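Local coordinates for ABC transporter substrate-binding protein (Rhizobium radiobacter, PDB 6TFX) that binds the mannityl-opine mannopinic acid in the periplasm, as the solute-binding component of an ABC transporter that imports such opines into the bacterium, at residues 393-397 with 398-402; 436-439 with 440-444. One frame throughout, in Å; residues are numbered along the deposited sequence. Where two conformers were deposited one is given.

Contact 1: 393-397 with 398-402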
ATOM      1  N   ASP A 393      -5.858 -11.600   7.610  1.00 14.57           N
ATOM      2  CA  ASP A 393      -4.719 -11.611   8.540  1.00 14.06           C
ATOM      3  C   ASP A 393      -3.772 -10.431   8.334  1.00 15.78           C
ATOM      4  O   ASP A 393      -3.231  -9.901   9.315  1.00 16.45           O
ATOM      5  CB  ASP A 393      -3.889 -12.912   8.398  1.00 14.89           C
ATOM      6  CG  ASP A 393      -2.676 -12.884   9.320  1.00 22.38           C
ATOM      7  OD1 ASP A 393      -2.863 -12.692  10.546  1.00 20.08           O
ATOM      8  OD2 ASP A 393      -1.536 -13.025   8.814  1.00 20.82           O
ATOM      9  N   TYR A 394      -3.559 -10.012   7.075  1.00 13.51           N
ATOM     10  CA  TYR A 394      -2.596  -8.930   6.834  1.00 13.59           C
ATOM     11  C   TYR A 394      -3.105  -7.603   7.361  1.00 15.41           C
ATOM     12  O   TYR A 394      -2.441  -6.987   8.198  1.00 16.03           O
ATOM     13  CB  TYR A 394      -2.220  -8.856   5.338  1.00 14.84           C
ATOM     14  CG  TYR A 394      -1.404 -10.079   4.958  1.00 15.58           C
ATOM     15  CD1 TYR A 394      -0.051 -10.154   5.269  1.00 18.21           C
ATOM     16  CD2 TYR A 394      -2.016 -11.213   4.431  1.00 17.35           C
ATOM     17  CE1 TYR A 394       0.693 -11.301   5.004  1.00 21.01           C
ATOM     18  CE2 TYR A 394      -1.280 -12.375   4.161  1.00 18.86           C
ATOM     19  CZ  TYR A 394       0.071 -12.417   4.476  1.00 26.14           C
ATOM     20  OH  TYR A 394       0.834 -13.533   4.247  1.00 26.72           O
ATOM     21  N   TYR A 395      -4.275  -7.165   6.904  1.00 13.76           N
ATOM     22  CA  TYR A 395      -4.771  -5.866   7.401  1.00 13.31           C
ATOM     23  C   TYR A 395      -4.986  -5.925   8.901  1.00 14.01           C
ATOM     24  O   TYR A 395      -4.625  -4.993   9.619  1.00 15.46           O
ATOM     25  CB  TYR A 395      -6.093  -5.509   6.710  1.00 14.01           C
ATOM     26  CG  TYR A 395      -6.194  -4.038   6.366  1.00 13.33           C
ATOM     27  CD1 TYR A 395      -5.662  -3.543   5.179  1.00 15.31           C
ATOM     28  CD2 TYR A 395      -6.847  -3.143   7.214  1.00 13.44           C
ATOM     29  CE1 TYR A 395      -5.790  -2.196   4.831  1.00 16.90           C
ATOM     30  CE2 TYR A 395      -6.976  -1.790   6.875  1.00 13.89           C
ATOM     31  CZ  TYR A 395      -6.446  -1.321   5.680  1.00 17.04           C
ATOM     32  OH  TYR A 395      -6.554   0.021   5.348  1.00 16.55           O
ATOM     33  N   LEU A 396      -5.563  -7.040   9.409  1.00 12.92           N
ATOM     34  CA  LEU A 396      -5.835  -7.108  10.844  1.00 12.34           C
ATOM     35  C   LEU A 396      -4.561  -7.059  11.681  1.00 14.43           C
ATOM     36  O   LEU A 396      -4.505  -6.355  12.686  1.00 15.71           O
ATOM     37  CB  LEU A 396      -6.635  -8.377  11.191  1.00 12.79           C
ATOM     38  CG  LEU A 396      -8.060  -8.386  10.682  1.00 14.75           C
ATOM     39  CD1 LEU A 396      -8.662  -9.778  10.871  1.00 15.20           C
ATOM     40  CD2 LEU A 396      -8.946  -7.316  11.406  1.00 15.23           C
ATOM     41  N   THR A 397      -3.560  -7.862  11.310  1.00 12.38           N
ATOM     42  CA  THR A 397      -2.343  -7.889  12.117  1.00 11.85           C
ATOM     43  C   THR A 397      -1.650  -6.527  12.074  1.00 13.34           C
ATOM     44  O   THR A 397      -1.209  -6.030  13.111  1.00 16.30           O
ATOM     45  CB  THR A 397      -1.399  -9.006  11.631  1.00 18.54           C
ATOM     46  OG1 THR A 397      -2.057 -10.273  11.816  1.00 16.68           O
ATOM     47  CG2 THR A 397      -0.060  -8.980  12.362  1.00 17.51           C
ATOM     48  N   GLN A 398      -1.508  -5.955  10.876  1.00 13.15           N
ATOM     49  CA  GLN A 398      -0.720  -4.717  10.757  1.00 13.34           C
ATOM     50  C   GLN A 398      -1.358  -3.487  11.390  1.00 16.32           C
ATOM     51  O   GLN A 398      -0.654  -2.647  11.971  1.00 14.73           O
ATOM     52  CB  GLN A 398      -0.418  -4.472   9.268  1.00 14.53           C
ATOM     53  CG  GLN A 398       0.456  -5.616   8.691  1.00 16.22           C
ATOM     54  CD  GLN A 398       0.822  -5.370   7.257  1.00 21.70           C
ATOM     55  OE1 GLN A 398       0.974  -4.239   6.825  1.00 19.88           O
ATOM     56  NE2 GLN A 398       1.012  -6.445   6.505  1.00 20.39           N
ATOM     57  N   PHE A 399      -2.678  -3.360  11.246  1.00 13.23           N
ATOM     58  CA  PHE A 399      -3.361  -2.167  11.755  1.00 13.16           C
ATOM     59  C   PHE A 399      -3.955  -2.337  13.154  1.00 16.58           C
ATOM     60  O   PHE A 399      -4.188  -1.305  13.821  1.00 16.39           O
ATOM     61  CB  PHE A 399      -4.501  -1.797  10.808  1.00 13.48           C
ATOM     62  CG  PHE A 399      -4.038  -1.140   9.543  1.00 13.08           C
ATOM     63  CD1 PHE A 399      -3.837   0.244   9.494  1.00 16.11           C
ATOM     64  CD2 PHE A 399      -3.754  -1.901   8.411  1.00 14.20           C
ATOM     65  CE1 PHE A 399      -3.394   0.861   8.315  1.00 17.03           C
ATOM     66  CE2 PHE A 399      -3.266  -1.291   7.239  1.00 16.41           C
ATOM     67  CZ  PHE A 399      -3.123   0.091   7.189  1.00 15.46           C
ATOM     68  N   TYR A 400      -4.268  -3.574  13.588  1.00 15.31           N
ATOM     69  CA  TYR A 400      -5.016  -3.733  14.822  1.00 14.93           C
ATOM     70  C   TYR A 400      -4.445  -4.688  15.884  1.00 17.02           C
ATOM     71  O   TYR A 400      -4.974  -4.667  16.998  1.00 17.51           O
ATOM     72  CB  TYR A 400      -6.470  -4.150  14.500  1.00 14.96           C
ATOM     73  CG  TYR A 400      -7.123  -3.263  13.460  1.00 13.38           C
ATOM     74  CD1 TYR A 400      -7.282  -1.891  13.677  1.00 14.81           C
ATOM     75  CD2 TYR A 400      -7.558  -3.786  12.239  1.00 14.28           C
ATOM     76  CE1 TYR A 400      -7.854  -1.068  12.709  1.00 15.71           C
ATOM     77  CE2 TYR A 400      -8.129  -2.970  11.265  1.00 14.46           C
ATOM     78  CZ  TYR A 400      -8.238  -1.606  11.487  1.00 15.09           C
ATOM     79  OH  TYR A 400      -8.800  -0.795  10.528  1.00 16.88           O
ATOM     80  N   HIS A 401      -3.418  -5.507  15.571  1.00 14.25           N
ATOM     81  CA  HIS A 401      -2.876  -6.398  16.612  1.00 14.52           C
ATOM     82  C   HIS A 401      -1.960  -5.567  17.513  1.00 16.74           C
ATOM     83  O   HIS A 401      -1.242  -4.703  17.003  1.00 15.75           O
ATOM     84  CB  HIS A 401      -2.103  -7.552  15.982  1.00 16.07           C
ATOM     85  CG  HIS A 401      -1.691  -8.587  16.980  1.00 19.25           C
ATOM     86  ND1 HIS A 401      -0.605  -8.394  17.820  1.00 20.45           N
ATOM     87  CD2 HIS A 401      -2.278  -9.768  17.290  1.00 20.73           C
ATOM     88  CE1 HIS A 401      -0.533  -9.485  18.577  1.00 20.23           C
ATOM     89  NE2 HIS A 401      -1.515 -10.340  18.288  1.00 20.66           N
ATOM     90  N   SER A 402      -2.005  -5.786  18.835  1.00 15.83           N
ATOM     91  CA  SER A 402      -1.202  -4.934  19.728  1.00 16.35           C
ATOM     92  C   SER A 402       0.315  -4.966  19.445  1.00 19.33           C
ATOM     93  O   SER A 402       1.012  -3.993  19.781  1.00 19.90           O
ATOM     94  CB  SER A 402      -1.478  -5.249  21.198  1.00 21.40           C
ATOM     95  OG  SER A 402      -0.900  -6.503  21.489  1.00 21.77           O
TER

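Contact 2: 436-439 with 440-444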
ATOM      1  N   LYS A 436     -14.098 -21.883  10.332  1.00 14.43           N
ATOM      2  CA  LYS A 436     -13.757 -21.363  11.657  1.00 14.79           C
ATOM      3  C   LYS A 436     -12.785 -20.184  11.505  1.00 17.75           C
ATOM      4  O   LYS A 436     -12.888 -19.193  12.231  1.00 16.68           O
ATOM      5  CB  LYS A 436     -13.114 -22.447  12.522  1.00 18.14           C
ATOM      6  CG  LYS A 436     -13.073 -22.053  13.986  1.00 17.83           C
ATOM      7  CD  LYS A 436     -12.655 -23.223  14.838  1.00 25.65           C
ATOM      8  CE  LYS A 436     -12.705 -22.849  16.308  1.00 32.85           C
ATOM      9  NZ  LYS A 436     -12.680 -24.062  17.176  1.00 45.36           N
ATOM     10  N   GLN A 437     -11.841 -20.293  10.569  1.00 15.43           N
ATOM     11  CA  GLN A 437     -10.880 -19.212  10.346  1.00 14.40           C
ATOM     12  C   GLN A 437     -11.620 -17.920   9.948  1.00 16.22           C
ATOM     13  O   GLN A 437     -11.349 -16.859  10.533  1.00 16.81           O
ATOM     14  CB  GLN A 437      -9.898 -19.616   9.253  1.00 15.58           C
ATOM     15  CG  GLN A 437      -8.821 -18.588   9.056  1.00 17.99           C
ATOM     16  CD  GLN A 437      -7.817 -19.035   8.022  1.00 19.74           C
ATOM     17  OE1 GLN A 437      -8.196 -19.440   6.915  1.00 17.73           O
ATOM     18  NE2 GLN A 437      -6.518 -18.917   8.341  1.00 18.39           N
ATOM     19  N   ILE A 438     -12.595 -18.035   9.006  0.50 14.33           N
ATOM     20  CA  ILE A 438     -13.439 -16.912   8.559  0.50 14.69           C
ATOM     21  C   ILE A 438     -14.163 -16.280   9.747  0.50 17.69           C
ATOM     22  O   ILE A 438     -14.165 -15.053   9.895  0.50 17.39           O
ATOM     23  CB  ILE A 438     -14.453 -17.404   7.470  0.50 18.06           C
ATOM     24  CG1 ILE A 438     -13.751 -17.776   6.131  0.50 19.37           C
ATOM     25  CG2 ILE A 438     -15.611 -16.414   7.239  0.50 18.65           C
ATOM     26  CD1 ILE A 438     -13.008 -16.656   5.413  0.50 26.45           C
ATOM     27  N   GLU A 439     -14.762 -17.122  10.608  1.00 14.36           N
ATOM     28  CA  GLU A 439     -15.530 -16.640  11.771  1.00 16.49           C
ATOM     29  C   GLU A 439     -14.663 -15.910  12.785  1.00 18.81           C
ATOM     30  O   GLU A 439     -15.098 -14.900  13.357  1.00 18.22           O
ATOM     31  CB  GLU A 439     -16.348 -17.738  12.420  1.00 18.67           C
ATOM     32  CG  GLU A 439     -17.513 -18.155  11.528  1.00 28.34           C
ATOM     33  CD  GLU A 439     -18.440 -17.035  11.068  1.00 41.42           C
ATOM     34  OE1 GLU A 439     -18.653 -16.900   9.842  1.00 40.65           O
ATOM     35  OE2 GLU A 439     -18.945 -16.284  11.933  1.00 39.09           O
ATOM     36  N   LEU A 440     -13.423 -16.376  12.974  1.00 14.34           N
ATOM     37  CA  LEU A 440     -12.466 -15.691  13.883  1.00 14.94           C
ATOM     38  C   LEU A 440     -12.060 -14.341  13.304  1.00 16.98           C
ATOM     39  O   LEU A 440     -12.019 -13.344  14.045  1.00 16.58           O
ATOM     40  CB  LEU A 440     -11.229 -16.558  14.162  1.00 15.43           C
ATOM     41  CG  LEU A 440     -11.501 -17.772  15.041  1.00 18.04           C
ATOM     42  CD1 LEU A 440     -10.429 -18.839  14.881  1.00 16.30           C
ATOM     43  CD2 LEU A 440     -11.681 -17.359  16.514  1.00 18.23           C
ATOM     44  N   TRP A 441     -11.844 -14.279  11.968  1.00 13.45           N
ATOM     45  CA  TRP A 441     -11.540 -12.974  11.348  1.00 13.63           C
ATOM     46  C   TRP A 441     -12.727 -12.031  11.496  1.00 15.79           C
ATOM     47  O   TRP A 441     -12.527 -10.838  11.767  1.00 16.37           O
ATOM     48  CB  TRP A 441     -11.200 -13.158   9.879  1.00 13.22           C
ATOM     49  CG  TRP A 441      -9.776 -13.594   9.659  1.00 13.56           C
ATOM     50  CD1 TRP A 441      -8.680 -13.240  10.400  1.00 15.85           C
ATOM     51  CD2 TRP A 441      -9.291 -14.437   8.600  1.00 13.18           C
ATOM     52  NE1 TRP A 441      -7.548 -13.848   9.891  1.00 15.17           N
ATOM     53  CE2 TRP A 441      -7.889 -14.551   8.761  1.00 14.94           C
ATOM     54  CE3 TRP A 441      -9.901 -15.092   7.516  1.00 14.08           C
ATOM     55  CZ2 TRP A 441      -7.099 -15.326   7.902  1.00 14.58           C
ATOM     56  CZ3 TRP A 441      -9.118 -15.856   6.659  1.00 15.38           C
ATOM     57  CH2 TRP A 441      -7.733 -15.959   6.852  1.00 16.04           C
ATOM     58  N   LYS A 442     -13.966 -12.542  11.315  1.00 14.06           N
ATOM     59  CA  LYS A 442     -15.159 -11.683  11.464  1.00 14.17           C
ATOM     60  C   LYS A 442     -15.326 -11.217  12.916  1.00 17.73           C
ATOM     61  O   LYS A 442     -15.625 -10.047  13.159  1.00 17.20           O
ATOM     62  CB  LYS A 442     -16.423 -12.418  10.973  1.00 15.81           C
ATOM     63  CG  LYS A 442     -16.390 -12.673   9.466  1.00 16.08           C
ATOM     64  CD  LYS A 442     -17.768 -13.193   9.045  1.00 20.84           C
ATOM     65  CE  LYS A 442     -17.873 -13.353   7.556  1.00 23.51           C
ATOM     66  NZ  LYS A 442     -19.212 -13.911   7.176  1.00 30.68           N
ATOM     67  N   GLU A 443     -15.096 -12.121  13.892  1.00 14.77           N
ATOM     68  CA  GLU A 443     -15.189 -11.762  15.309  1.00 16.37           C
ATOM     69  C   GLU A 443     -14.194 -10.619  15.621  1.00 18.72           C
ATOM     70  O   GLU A 443     -14.558  -9.665  16.330  1.00 19.70           O
ATOM     71  CB  GLU A 443     -14.920 -12.986  16.182  1.00 18.85           C
ATOM     72  CG  GLU A 443     -15.049 -12.731  17.679  1.00 30.36           C
ATOM     73  CD  GLU A 443     -14.717 -13.911  18.583  1.00 56.61           C
ATOM     74  OE1 GLU A 443     -14.452 -15.019  18.061  1.00 45.31           O
ATOM     75  OE2 GLU A 443     -14.698 -13.719  19.820  1.00 48.27           O
ATOM     76  N   ALA A 444     -12.978 -10.683  15.046  1.00 14.84           N
ATOM     77  CA  ALA A 444     -11.984  -9.609  15.264  1.00 16.17           C
ATOM     78  C   ALA A 444     -12.543  -8.275  14.721  1.00 17.18           C
ATOM     79  O   ALA A 444     -12.487  -7.262  15.409  1.00 16.89           O
ATOM     80  CB  ALA A 444     -10.682  -9.961  14.562  1.00 16.69           C
TER

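Contact 1: 393-397 with 398-402
Tyr395 and Phe399, one helical turn apart, lay their rings against each other in an offset stack, with centroids 4.2 Å apart and planes inclined by 20°. CE2 of Phe399 sits over the middle of the tyrosine ring, 3.5 Å from CZ of Tyr395, whereas the tyrosine in turn reaches the phenylalanine nearer its rim. The first torsion of Tyr395 departs from a staggered value (chi1 -140°), a cost probably repaid by the stack. Backbone and side chain act together here, because Tyr395 O accepts the amide of Phe399 (N to O 3.0 Å) and also lies in the plane of the phenylalanine ring, at its edge. The side chains of the next pair meet through carbon alone: CD2 of Leu396 touches CD2 of Tyr400 at 3.9 Å. The Tyr400 ring also rests with one face over CB of Phe399, which ties the two pairs together.

On another side of the helix the extended chain of Gln398 runs back past Tyr394. Its NE2 comes to the edge of that ring, 4.1 Å from CD1 of Tyr394, with amide and ring planes almost perpendicular at 88°. The helix then gives out: His401 N makes a weak bond to Thr397 O, 3.3 Å long, and His401 is the first residue to leave helical geometry.

A second shell fixes the polar ends. Tyr395 OH bonds to Ala386 O, Tyr400 OH to Val295 O and Gln398 OE1 to Arg388. The side chain of Phe399 is about 6 Å from the bound opine ligand, and that of Tyr400 about 4 Å from the side chain of Cys418 of the magnesium site, so this helix end backs both. Strand 240-255 meets Tyr395 and Tyr400, while helices 422-430 and 434-450 cover Leu396.

Contact 2: 436-439 with 440-444
Glu439 O receives the amide of Glu443 at 2.8 Å from N to O, the shortest of four successive i to i+4 backbone bonds that make this piece of helix 434-450. Among them, Trp441 N to Gln437 O spans 3.0 Å and joins the two residues whose side chains carry the contact.

Gln437 and Trp441 run side by side in the same direction, so the glutamine lies along the indole rather than striking it end-on. CG of Gln437 stands above the six-membered ring, 3.6 Å from its centroid and 14° off the normal, which makes a CH-pi contact. Farther out, the amide runs past the CH2 corner of the ring, nearly parallel to it (16°), with CD of Gln437 3.3 Å from CH2 of Trp441. An extended chain, with CG anti to the backbone N (chi1 -176°), carries the amide beyond that corner. NE2 of Gln437 bonds to Ala428 O in helix 422-430, which helps to fix the rotation of the amide beside the indole. Ile438 meets the same ring differently: in the conformer given, its CD1 comes to the edge, 4.1 Å from CE3 of Trp441.

Around the helix, the bent chain of Glu439 brings OE1 to 4.0 Å from NZ of Lys442, which is beyond a salt bridge. Leu440 turns to helix 422-430, where it packs on Ala427 and Ala428.

The chemistry thus divides by side. The Gln437 methylene covers part of a largely buried indole through its CH-pi contact, and the amide lies alongside at the corner of the ring, whereas on the exposed side Glu439 and Lys442 probably contribute a modest electrostatic attraction across one turn.

Following the chain from its N terminus, strand 381-386 is succeeded by helix 392-400, where contact 1 spans a helical turn and the helix end. Helix 422-430 comes next, and contact 2 then falls within helix 434-450. Each is local, closing no more than a turn or so of helix, and they stand in series, neither nesting nor crossing. In space their centres are about 13 Å apart, and the helices meet where CD1 of Leu396 approaches CD1 of Trp441 at 3.5 Å. Contact 1 faces strand 240-255 and the ligand-binding side, whereas contact 2 lies at the surface. Helix 422-430 packs against both, so the three helices form one cluster.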